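Local coordinates for adenosylmethionine-8-amino-7-oxononanoate aminotransferase (Methanocaldococcus jannaschii, PDB 6ZHK), which probably transfers the amino group of S-adenosyl-L-methionine to 8-amino-7-oxononanoate in biotin biosynthesis, with pyridoxal 5'-phosphate as cofactor, at residues S61-L66 and E269-F274; A241-Y246 and I438-L443; K223-V228 and N261-I266; N215-L220 and E252-A257. All coordinates share one frame; numbering follows the deposited sequence.

Overall arrangement
Along the chain the segments come in the order 61-66, 215-220, 223-228, 241-246, 252-257, 261-266, 269-274 and 438-443. Contacts 1 and 2 touch, their centres about 10 Å apart. Contacts 3 and 4 also touch, again with centres about 10 Å apart. Contacts 1 and 4 lie about 27 Å apart between centres. Contacts 3 and 4 share helix 211-224. Contact 4 packs its helices beside the parallel part of the seven-stranded sheet, and contact 3 lies where two of its strands begin. Contact 1 joins the loop after strand 265-268 to segment 61-66, beside the predicted cofactor lysine, Lys301. Contact 2 joins a two-stranded hairpin to strand 436-439.

Contact 1: S61-L66 and E269-F274; sequences SIWCNL and EVATGF
Leu66 lays its two methyls over CB and the carbonyl oxygen of Phe274. This is part of the fold-type I core of a class-III aminotransferase, where the loop after strand 265-268 faces segment 61-66. CD1 of Leu66 lies 4.1 Å from Phe274 CB. CD2 of Leu66 is 3.8 Å from Phe274 O, a buried carbonyl oxygen with no polar partner in the model. The Phe274 ring turns away from Leu66 and meets Phe281 edge to face. At the other end, Trp63 reaches Ala271. Its CG stands anti to the carbonyl carbon (chi1 -42°), and the six-membered part of the indole brings CE3 to 4.2 Å from Ala271 CB. The methyl approaches the ring obliquely.

The Ala271 side chain is about 4 Å from that of Lys301, the predicted cofactor lysine, which carries no cofactor here. Lys301 NZ is hydrogen-bonded to Ile62 O. Trp63 lies about 6 Å, side chain to side chain, from Tyr155, a predicted substrate-binding residue. The contact thus lies beside the probable active site.

The loop also has bonds of its own. Gly273 N bonds to Glu269 O, and Thr272 OG1 donates to Glu269 OE1 at 2.8 Å. Between the segments sits one water. It donates both its protons, to Trp63 O at 2.9 Å and to Ala271 O at 2.7 Å.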
# COMPACT_ATOMS: atom_id res chain seq x y z
N SER A 61 3.74 -3.62 -18.09
CA SER A 61 2.73 -2.99 -17.23
C SER A 61 3.40 -2.28 -16.04
O SER A 61 2.89 -2.31 -14.91
CB SER A 61 1.58 -3.91 -16.84
OG SER A 61 0.96 -4.53 -17.99
N ILE A 62 4.52 -1.60 -16.35
CA ILE A 62 5.31 -0.81 -15.40
C ILE A 62 6.05 -1.78 -14.46
O ILE A 62 6.04 -1.64 -13.20
CB ILE A 62 4.52 0.31 -14.69
CG1 ILE A 62 3.43 0.97 -15.55
CG2 ILE A 62 5.47 1.34 -14.02
CD1 ILE A 62 3.96 1.76 -16.73
N TRP A 63 6.72 -2.76 -15.10
CA TRP A 63 7.90 -3.43 -14.55
C TRP A 63 7.44 -4.47 -13.52
O TRP A 63 8.24 -4.85 -12.65
CB TRP A 63 8.92 -2.44 -13.92
CG TRP A 63 9.20 -1.15 -14.65
CD1 TRP A 63 8.87 -0.79 -15.92
CD2 TRP A 63 9.87 0.00 -14.08
NE1 TRP A 63 9.28 0.50 -16.19
CE2 TRP A 63 9.87 1.02 -15.07
CE3 TRP A 63 10.42 0.29 -12.83
CZ2 TRP A 63 10.43 2.27 -14.84
CZ3 TRP A 63 10.98 1.53 -12.59
CH2 TRP A 63 11.03 2.49 -13.61
N CYS A 64 6.22 -4.98 -13.67
CA CYS A 64 5.74 -6.07 -12.81
C CYS A 64 5.37 -7.37 -13.55
O CYS A 64 5.29 -8.44 -12.91
CB CYS A 64 4.57 -5.60 -11.95
SG CYS A 64 3.09 -5.21 -12.92
N ASN A 65 5.02 -7.29 -14.84
CA ASN A 65 4.49 -8.49 -15.49
C ASN A 65 5.66 -9.41 -15.85
O ASN A 65 6.57 -8.98 -16.51
CB ASN A 65 3.61 -8.09 -16.68
CG ASN A 65 3.04 -9.31 -17.37
OD1 ASN A 65 3.76 -10.07 -18.03
ND2 ASN A 65 1.79 -9.60 -17.06
N LEU A 66 5.64 -10.68 -15.44
CA LEU A 66 6.81 -11.51 -15.71
C LEU A 66 6.52 -12.45 -16.87
O LEU A 66 7.42 -12.77 -17.62
CB LEU A 66 7.08 -12.41 -14.50
CG LEU A 66 7.59 -11.71 -13.22
CD1 LEU A 66 7.95 -12.75 -12.20
CD2 LEU A 66 8.77 -10.78 -13.52
N GLU A 269 14.85 -4.21 -3.92
CA GLU A 269 14.77 -4.98 -5.16
C GLU A 269 13.31 -5.06 -5.63
O GLU A 269 12.87 -6.02 -6.22
CB GLU A 269 15.41 -6.35 -4.94
CG GLU A 269 16.93 -6.26 -4.81
CD GLU A 269 17.65 -7.44 -5.47
OE1 GLU A 269 17.36 -7.73 -6.69
OE2 GLU A 269 18.48 -8.10 -4.77
N VAL A 270 12.54 -3.99 -5.37
CA VAL A 270 11.15 -4.07 -5.78
C VAL A 270 11.02 -4.26 -7.30
O VAL A 270 10.24 -5.07 -7.75
CB VAL A 270 10.32 -2.87 -5.26
CG1 VAL A 270 8.96 -2.84 -5.94
CG2 VAL A 270 10.16 -2.96 -3.74
N ALA A 271 11.87 -3.60 -8.07
CA ALA A 271 11.84 -3.71 -9.52
C ALA A 271 12.83 -4.79 -9.99
O ALA A 271 12.58 -5.44 -10.98
CB ALA A 271 12.20 -2.36 -10.12
N THR A 272 13.96 -4.97 -9.30
CA THR A 272 14.96 -5.87 -9.87
C THR A 272 14.73 -7.33 -9.51
O THR A 272 15.28 -8.25 -10.15
CB THR A 272 16.37 -5.48 -9.40
OG1 THR A 272 16.36 -5.42 -7.97
CG2 THR A 272 16.75 -4.13 -9.95
N GLY A 273 13.90 -7.58 -8.50
CA GLY A 273 13.73 -8.93 -8.02
C GLY A 273 12.91 -9.77 -9.00
O GLY A 273 12.14 -9.22 -9.78
N PHE A 274 13.14 -11.08 -8.96
CA PHE A 274 12.42 -12.05 -9.76
C PHE A 274 12.84 -12.02 -11.21
O PHE A 274 12.01 -12.09 -12.11
CB PHE A 274 10.91 -11.89 -9.55
CG PHE A 274 10.59 -12.15 -8.11
CD1 PHE A 274 10.58 -13.44 -7.61
CD2 PHE A 274 10.44 -11.09 -7.23
CE1 PHE A 274 10.37 -13.70 -6.26
CE2 PHE A 274 10.19 -11.33 -5.90
CZ PHE A 274 10.13 -12.62 -5.42
O HOH W 1 11.05 -5.32 -13.18

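Contact 2: A241-Y246 and I438-L443; sequences AGMIPY and ILVPPL
Gly242 and Met243, which both touch Ile438, have positive phi angles (120° and 55°). Met243 and Ile244 both face Met238 on the paired strand, which makes a G1 beta bulge. Met243 takes a left-handed backbone position that glycine usually holds in this motif. The Met243 side chain points toward segment 438-443.

Its chain is bent at chi2 (-66°) and runs across both partners at about a right angle. CG lies 3.9 Å from Ile438 CD1. The terminal methyl CE reaches further along, to 3.9 Å from Val440 CG2 and 4.0 Å from Ile438 CG2. Met243 therefore touches both branches of Ile438. The CD1 methyl of Ile438 also covers the backbone of Gly242, 4.2 Å from its CA. All four residues are buried, and the contact is wholly apolar.

Trp63 of helix 60-63 packs on Met243, Ile438 and Val440 alike. The Ile438 side chain is about 6 Å from that of Arg431, a predicted substrate-binding residue. The contact joins the two-stranded hairpin 237-238 and 244-245 to strand 436-439, an outer strand of the C-terminal antiparallel sheet. Strand 385-391, at the other edge of that sheet, sends Arg389 to bond Gly242 O.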
# COMPACT_ATOMS: atom_id res chain seq x y z
N ALA A 241 15.37 6.70 -12.40
CA ALA A 241 16.36 7.66 -12.89
C ALA A 241 16.65 7.43 -14.38
O ALA A 241 17.34 8.23 -14.99
CB ALA A 241 17.65 7.61 -12.08
N GLY A 242 16.18 6.30 -14.95
CA GLY A 242 16.31 6.04 -16.38
C GLY A 242 17.10 4.78 -16.69
O GLY A 242 17.91 4.77 -17.64
N MET A 243 16.93 3.75 -15.85
CA MET A 243 17.56 2.46 -15.97
C MET A 243 19.07 2.63 -16.03
O MET A 243 19.71 2.04 -16.89
CB MET A 243 17.05 1.67 -17.20
CG MET A 243 15.54 1.43 -17.12
SD MET A 243 15.16 0.33 -15.72
CE MET A 243 13.47 0.86 -15.39
N ILE A 244 19.64 3.37 -15.07
CA ILE A 244 21.09 3.48 -15.06
C ILE A 244 21.68 2.43 -14.13
O ILE A 244 21.38 2.40 -12.95
CB ILE A 244 21.49 4.89 -14.60
CG1 ILE A 244 20.66 5.97 -15.31
CG2 ILE A 244 22.99 5.06 -14.82
CD1 ILE A 244 20.83 7.36 -14.71
N PRO A 245 22.58 1.54 -14.60
CA PRO A 245 23.17 0.54 -13.73
C PRO A 245 24.07 1.27 -12.72
O PRO A 245 24.70 2.28 -13.03
CB PRO A 245 24.06 -0.35 -14.64
CG PRO A 245 24.21 0.46 -15.92
CD PRO A 245 23.08 1.47 -15.99
N TYR A 246 24.16 0.68 -11.53
CA TYR A 246 25.27 0.98 -10.63
C TYR A 246 26.48 0.27 -11.23
O TYR A 246 26.33 -0.86 -11.69
CB TYR A 246 25.02 0.26 -9.32
CG TYR A 246 23.99 0.91 -8.42
CD1 TYR A 246 22.66 0.96 -8.80
CD2 TYR A 246 24.33 1.43 -7.20
CE1 TYR A 246 21.71 1.53 -8.00
CE2 TYR A 246 23.37 1.99 -6.36
CZ TYR A 246 22.06 2.08 -6.79
OH TYR A 246 21.07 2.65 -6.04
N ILE A 438 12.17 3.51 -22.08
CA ILE A 438 12.35 2.43 -21.11
C ILE A 438 11.88 1.13 -21.78
O ILE A 438 10.78 1.07 -22.32
CB ILE A 438 11.50 2.70 -19.84
CG1 ILE A 438 11.79 4.05 -19.14
CG2 ILE A 438 11.59 1.48 -18.89
CD1 ILE A 438 13.17 4.19 -18.51
N LEU A 439 12.70 0.09 -21.71
CA LEU A 439 12.32 -1.26 -22.11
C LEU A 439 12.49 -2.18 -20.91
O LEU A 439 13.61 -2.40 -20.45
CB LEU A 439 13.28 -1.73 -23.21
CG LEU A 439 13.26 -0.92 -24.51
CD1 LEU A 439 14.19 -1.56 -25.55
CD2 LEU A 439 11.83 -0.76 -25.07
N VAL A 440 11.35 -2.69 -20.40
CA VAL A 440 11.39 -3.70 -19.34
C VAL A 440 10.43 -4.79 -19.79
O VAL A 440 9.27 -4.80 -19.40
CB VAL A 440 11.03 -3.11 -17.95
CG1 VAL A 440 11.04 -4.20 -16.82
CG2 VAL A 440 11.99 -2.00 -17.64
N PRO A 441 10.86 -5.66 -20.73
CA PRO A 441 9.95 -6.62 -21.34
C PRO A 441 9.72 -7.79 -20.37
O PRO A 441 10.54 -8.04 -19.48
CB PRO A 441 10.72 -7.10 -22.58
CG PRO A 441 12.17 -6.94 -22.20
CD PRO A 441 12.21 -5.72 -21.31
N PRO A 442 8.62 -8.55 -20.52
CA PRO A 442 8.37 -9.70 -19.66
C PRO A 442 9.48 -10.72 -19.88
O PRO A 442 10.10 -10.72 -20.95
CB PRO A 442 7.01 -10.27 -20.08
CG PRO A 442 6.58 -9.45 -21.32
CD PRO A 442 7.55 -8.29 -21.50
N LEU A 443 9.71 -11.56 -18.87
CA LEU A 443 10.67 -12.65 -18.99
C LEU A 443 10.21 -13.63 -20.08
O LEU A 443 11.05 -14.35 -20.65
CB LEU A 443 10.70 -13.43 -17.65
CG LEU A 443 11.06 -12.60 -16.41
CD1 LEU A 443 11.21 -13.52 -15.22
CD2 LEU A 443 12.34 -11.78 -16.60

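Contact 3: K223-V228 and N261-I266; sequences KHAEEV and NDVIFI
Beside the meeting of Ala225 with Asn261 and Val263, the His224 ring has Lys223 CG over its centre on one face, 3.7 Å above the plane. Tyr183 also stacks on this ring. At the ring edge, ND1 donates to Glu227 OE2 over 2.9 Å. The bond is nearly straight (172°) and lies in the imidazole plane. It approaches the carboxylate from above the carboxylate plane, however. Glu227 OE1 is taken by Tyr183 OH, so both carboxylate oxygens are engaged.

Across the contact, mainly aliphatic carbons meet. Ala225, in a 3-10 segment, points its CB at the second segment, 3.9 Å from Asn261 CB. Val263 divides its two methyls. CG1 stands anti to the backbone N (chi1 176°) and meets Val228 CG1 at 3.7 Å. CG2 rests 3.8 Å from Ala225 O and 4.0 Å from Ala225 CB.

Asp262, just before Val263, has a positive phi and closes helix 250-261 with a Schellman motif. Its carboxylate forms salt bridges with Arg140 and Arg145.

The contact joins two helix-to-strand connections at the same end of the sheet. One leads from helix 211-224 into strand 228-234, the other from helix 250-261 into strand 265-268. These strands are parallel neighbours in the seven-stranded sheet. Ile264 and Ile266 pack on helix 122-140, while Phe265 packs on helix 250-261.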
# COMPACT_ATOMS: atom_id res chain seq x y z
N LYS A 223 31.82 8.94 7.79
CA LYS A 223 31.62 10.21 8.47
C LYS A 223 30.34 10.21 9.30
O LYS A 223 30.39 10.68 10.43
CB LYS A 223 31.56 11.39 7.49
CG LYS A 223 31.41 12.76 8.13
CD LYS A 223 31.34 13.80 7.04
CE LYS A 223 31.54 15.24 7.48
NZ LYS A 223 31.59 16.09 6.26
N HIS A 224 29.23 9.64 8.80
CA HIS A 224 27.94 9.85 9.46
C HIS A 224 27.40 8.59 10.14
O HIS A 224 26.28 8.62 10.63
CB HIS A 224 26.93 10.38 8.44
CG HIS A 224 27.35 11.71 7.91
ND1 HIS A 224 27.38 12.83 8.74
CD2 HIS A 224 27.72 12.11 6.68
CE1 HIS A 224 27.76 13.88 8.03
NE2 HIS A 224 27.96 13.47 6.75
N ALA A 225 28.17 7.50 10.17
CA ALA A 225 27.80 6.20 10.69
C ALA A 225 27.00 6.25 12.00
O ALA A 225 25.97 5.58 12.10
CB ALA A 225 29.06 5.33 10.81
N GLU A 226 27.47 7.05 12.99
CA GLU A 226 26.89 6.93 14.32
C GLU A 226 25.61 7.78 14.37
O GLU A 226 24.93 7.77 15.38
CB GLU A 226 27.88 7.35 15.43
CG GLU A 226 29.05 6.36 15.52
CD GLU A 226 30.12 6.57 16.60
OE1 GLU A 226 29.78 6.98 17.71
OE2 GLU A 226 31.30 6.33 16.31
N GLU A 227 25.28 8.48 13.30
CA GLU A 227 24.04 9.26 13.29
C GLU A 227 23.03 8.73 12.29
O GLU A 227 22.00 9.38 12.03
CB GLU A 227 24.29 10.75 13.04
CG GLU A 227 24.68 11.14 11.64
CD GLU A 227 25.25 12.56 11.50
OE1 GLU A 227 24.44 13.50 11.39
OE2 GLU A 227 26.51 12.74 11.49
N VAL A 228 23.29 7.54 11.74
CA VAL A 228 22.49 7.08 10.59
C VAL A 228 21.88 5.72 10.93
O VAL A 228 22.57 4.90 11.55
CB VAL A 228 23.45 7.03 9.37
CG1 VAL A 228 23.15 5.93 8.37
CG2 VAL A 228 23.52 8.40 8.68
N ASN A 261 31.10 -0.40 9.49
CA ASN A 261 30.75 0.79 10.25
C ASN A 261 29.45 0.63 11.01
O ASN A 261 28.93 1.63 11.52
CB ASN A 261 30.67 2.05 9.36
CG ASN A 261 31.99 2.50 8.76
OD1 ASN A 261 32.36 2.17 7.62
ND2 ASN A 261 32.69 3.32 9.50
N ASP A 262 28.93 -0.60 11.13
CA ASP A 262 27.81 -0.87 12.00
C ASP A 262 26.59 -0.09 11.55
O ASP A 262 25.89 0.46 12.39
CB ASP A 262 28.11 -0.55 13.48
CG ASP A 262 27.03 -1.01 14.45
OD1 ASP A 262 26.40 -2.09 14.22
OD2 ASP A 262 26.79 -0.26 15.43
N VAL A 263 26.35 -0.03 10.23
CA VAL A 263 25.13 0.56 9.70
C VAL A 263 24.28 -0.50 8.97
O VAL A 263 24.80 -1.27 8.19
CB VAL A 263 25.43 1.75 8.77
CG1 VAL A 263 24.15 2.34 8.10
CG2 VAL A 263 26.30 2.81 9.46
N ILE A 264 22.95 -0.50 9.16
CA ILE A 264 22.02 -1.37 8.40
C ILE A 264 22.03 -0.97 6.92
O ILE A 264 21.97 0.22 6.55
CB ILE A 264 20.59 -1.30 8.98
CG1 ILE A 264 20.45 -2.23 10.19
CG2 ILE A 264 19.56 -1.70 7.91
CD1 ILE A 264 19.16 -1.95 10.98
N PHE A 265 22.08 -2.01 6.05
CA PHE A 265 22.03 -1.77 4.62
C PHE A 265 20.71 -2.35 4.10
O PHE A 265 20.44 -3.54 4.29
CB PHE A 265 23.22 -2.44 3.89
CG PHE A 265 23.22 -2.25 2.38
CD1 PHE A 265 22.78 -1.06 1.80
CD2 PHE A 265 23.68 -3.25 1.53
CE1 PHE A 265 22.78 -0.88 0.43
CE2 PHE A 265 23.67 -3.08 0.14
CZ PHE A 265 23.23 -1.89 -0.40
N ILE A 266 19.87 -1.48 3.48
CA ILE A 266 18.60 -1.89 2.93
C ILE A 266 18.74 -1.94 1.43
O ILE A 266 19.15 -0.94 0.85
CB ILE A 266 17.52 -0.85 3.32
CG1 ILE A 266 17.47 -0.71 4.85
CG2 ILE A 266 16.21 -1.28 2.66
CD1 ILE A 266 16.31 0.26 5.29

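Contact 4: N215-L220 and E252-A257; sequences NEMISL and EGVAKA
Helix segments 215-220 and 252-257 run nearly parallel, with their axes 9.7 Å apart at closest approach and crossing at -15°. Ile218 and Ala257 make the nearest CA pair, at 6.0 Å.

Met217 points at the second helix and touches Val254. The meeting atoms are Met217 CG and Val254 CG2, 3.6 Å apart. CG of Met217 is placed anti to the backbone N (chi1 169°). The chain then bends at chi2 and chi3. The side chain also packs on Ile149 and Val151 of strand 147-151 and on Ala185 of strand 183-185. Val254 likewise packs on Val231 and Leu233 of strand 228-234. This side of the contact is pressed against the sheet.

Ile218 makes the other side-chain contact, with Ala257. Its CG1 and CG2 both lie 4.1 Å from Ala257 CB, so the methyl of Ala257 meets the fork of the isoleucine. CD1 of Ile218 extends to Gly253, 4.3 Å from its O. Gly253 has no side chain and presents only backbone to that methyl.

Within the first helix, Ser219 OG donates to Asn215 O at 2.9 Å. The same oxygen accepts the helical bond from Ser219 N, from the opposite face of the carbonyl plane.

The two helices flank strand 228-234 in sequence. After the short hairpin 237-238/244-245, helix 250-261 lies in the beta-alpha-beta crossover from strand 228-234 to the neighbouring parallel strand 265-268. Parallel helices packed side by side on a central sheet are characteristic of the large domain of fold-type I aminotransferases.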
# COMPACT_ATOMS: atom_id res chain seq x y z
N ASN A 215 34.20 5.78 -3.41
CA ASN A 215 34.94 6.39 -2.32
C ASN A 215 34.12 7.52 -1.69
O ASN A 215 34.16 7.71 -0.48
CB ASN A 215 36.36 6.85 -2.74
CG ASN A 215 37.42 5.76 -2.72
OD1 ASN A 215 37.34 4.81 -1.92
ND2 ASN A 215 38.42 5.91 -3.59
N GLU A 216 33.39 8.28 -2.49
CA GLU A 216 32.58 9.37 -1.96
C GLU A 216 31.55 8.80 -0.97
O GLU A 216 31.38 9.36 0.11
CB GLU A 216 31.92 10.14 -3.10
CG GLU A 216 30.79 11.01 -2.60
CD GLU A 216 29.60 11.31 -3.53
OE1 GLU A 216 29.53 10.74 -4.66
OE2 GLU A 216 28.79 12.16 -3.12
N MET A 217 30.88 7.70 -1.38
CA MET A 217 29.82 7.07 -0.60
C MET A 217 30.40 6.43 0.67
O MET A 217 29.82 6.48 1.76
CB MET A 217 29.08 6.02 -1.44
CG MET A 217 28.16 5.16 -0.60
SD MET A 217 26.81 6.14 0.15
CE MET A 217 25.53 5.98 -1.10
N ILE A 218 31.54 5.75 0.53
CA ILE A 218 32.13 5.10 1.68
C ILE A 218 32.50 6.17 2.71
O ILE A 218 32.26 5.98 3.90
CB ILE A 218 33.37 4.28 1.25
CG1 ILE A 218 32.92 3.10 0.39
CG2 ILE A 218 34.09 3.85 2.52
CD1 ILE A 218 34.09 2.25 -0.25
N SER A 219 33.07 7.28 2.23
CA SER A 219 33.47 8.39 3.08
C SER A 219 32.25 8.94 3.82
O SER A 219 32.38 9.31 4.99
CB SER A 219 34.13 9.52 2.26
OG SER A 219 35.37 9.02 1.75
N LEU A 220 31.12 9.07 3.14
CA LEU A 220 29.92 9.56 3.82
C LEU A 220 29.47 8.57 4.89
O LEU A 220 29.10 8.99 5.98
CB LEU A 220 28.87 9.74 2.74
CG LEU A 220 27.78 10.78 2.92
CD1 LEU A 220 28.37 12.19 2.81
CD2 LEU A 220 26.77 10.57 1.82
N GLU A 252 28.66 -3.91 -3.64
CA GLU A 252 29.52 -4.70 -2.77
C GLU A 252 30.36 -3.79 -1.87
O GLU A 252 30.50 -4.11 -0.72
CB GLU A 252 30.46 -5.63 -3.57
CG GLU A 252 29.69 -6.66 -4.39
CD GLU A 252 29.32 -6.32 -5.84
OE1 GLU A 252 29.03 -5.14 -6.18
OE2 GLU A 252 29.30 -7.25 -6.64
N GLY A 253 30.95 -2.72 -2.38
CA GLY A 253 31.77 -1.85 -1.54
C GLY A 253 30.92 -1.11 -0.52
O GLY A 253 31.32 -0.90 0.64
N VAL A 254 29.70 -0.71 -0.91
CA VAL A 254 28.83 -0.05 0.07
C VAL A 254 28.45 -1.04 1.18
O VAL A 254 28.53 -0.75 2.36
CB VAL A 254 27.58 0.54 -0.61
CG1 VAL A 254 26.54 0.95 0.43
CG2 VAL A 254 27.92 1.69 -1.55
N ALA A 255 28.02 -2.23 0.80
CA ALA A 255 27.69 -3.24 1.79
C ALA A 255 28.86 -3.48 2.74
O ALA A 255 28.67 -3.67 3.94
CB ALA A 255 27.26 -4.51 1.09
N LYS A 256 30.08 -3.53 2.20
CA LYS A 256 31.20 -3.85 3.08
C LYS A 256 31.38 -2.68 4.04
O LYS A 256 31.64 -2.89 5.22
CB LYS A 256 32.46 -4.05 2.22
CG LYS A 256 33.79 -4.19 2.95
CD LYS A 256 34.87 -4.48 1.90
CE LYS A 256 36.20 -5.04 2.40
NZ LYS A 256 37.01 -3.98 3.03
N ALA A 257 31.24 -1.45 3.54
CA ALA A 257 31.35 -0.26 4.36
C ALA A 257 30.26 -0.24 5.44
O ALA A 257 30.55 0.13 6.59
CB ALA A 257 31.31 0.97 3.49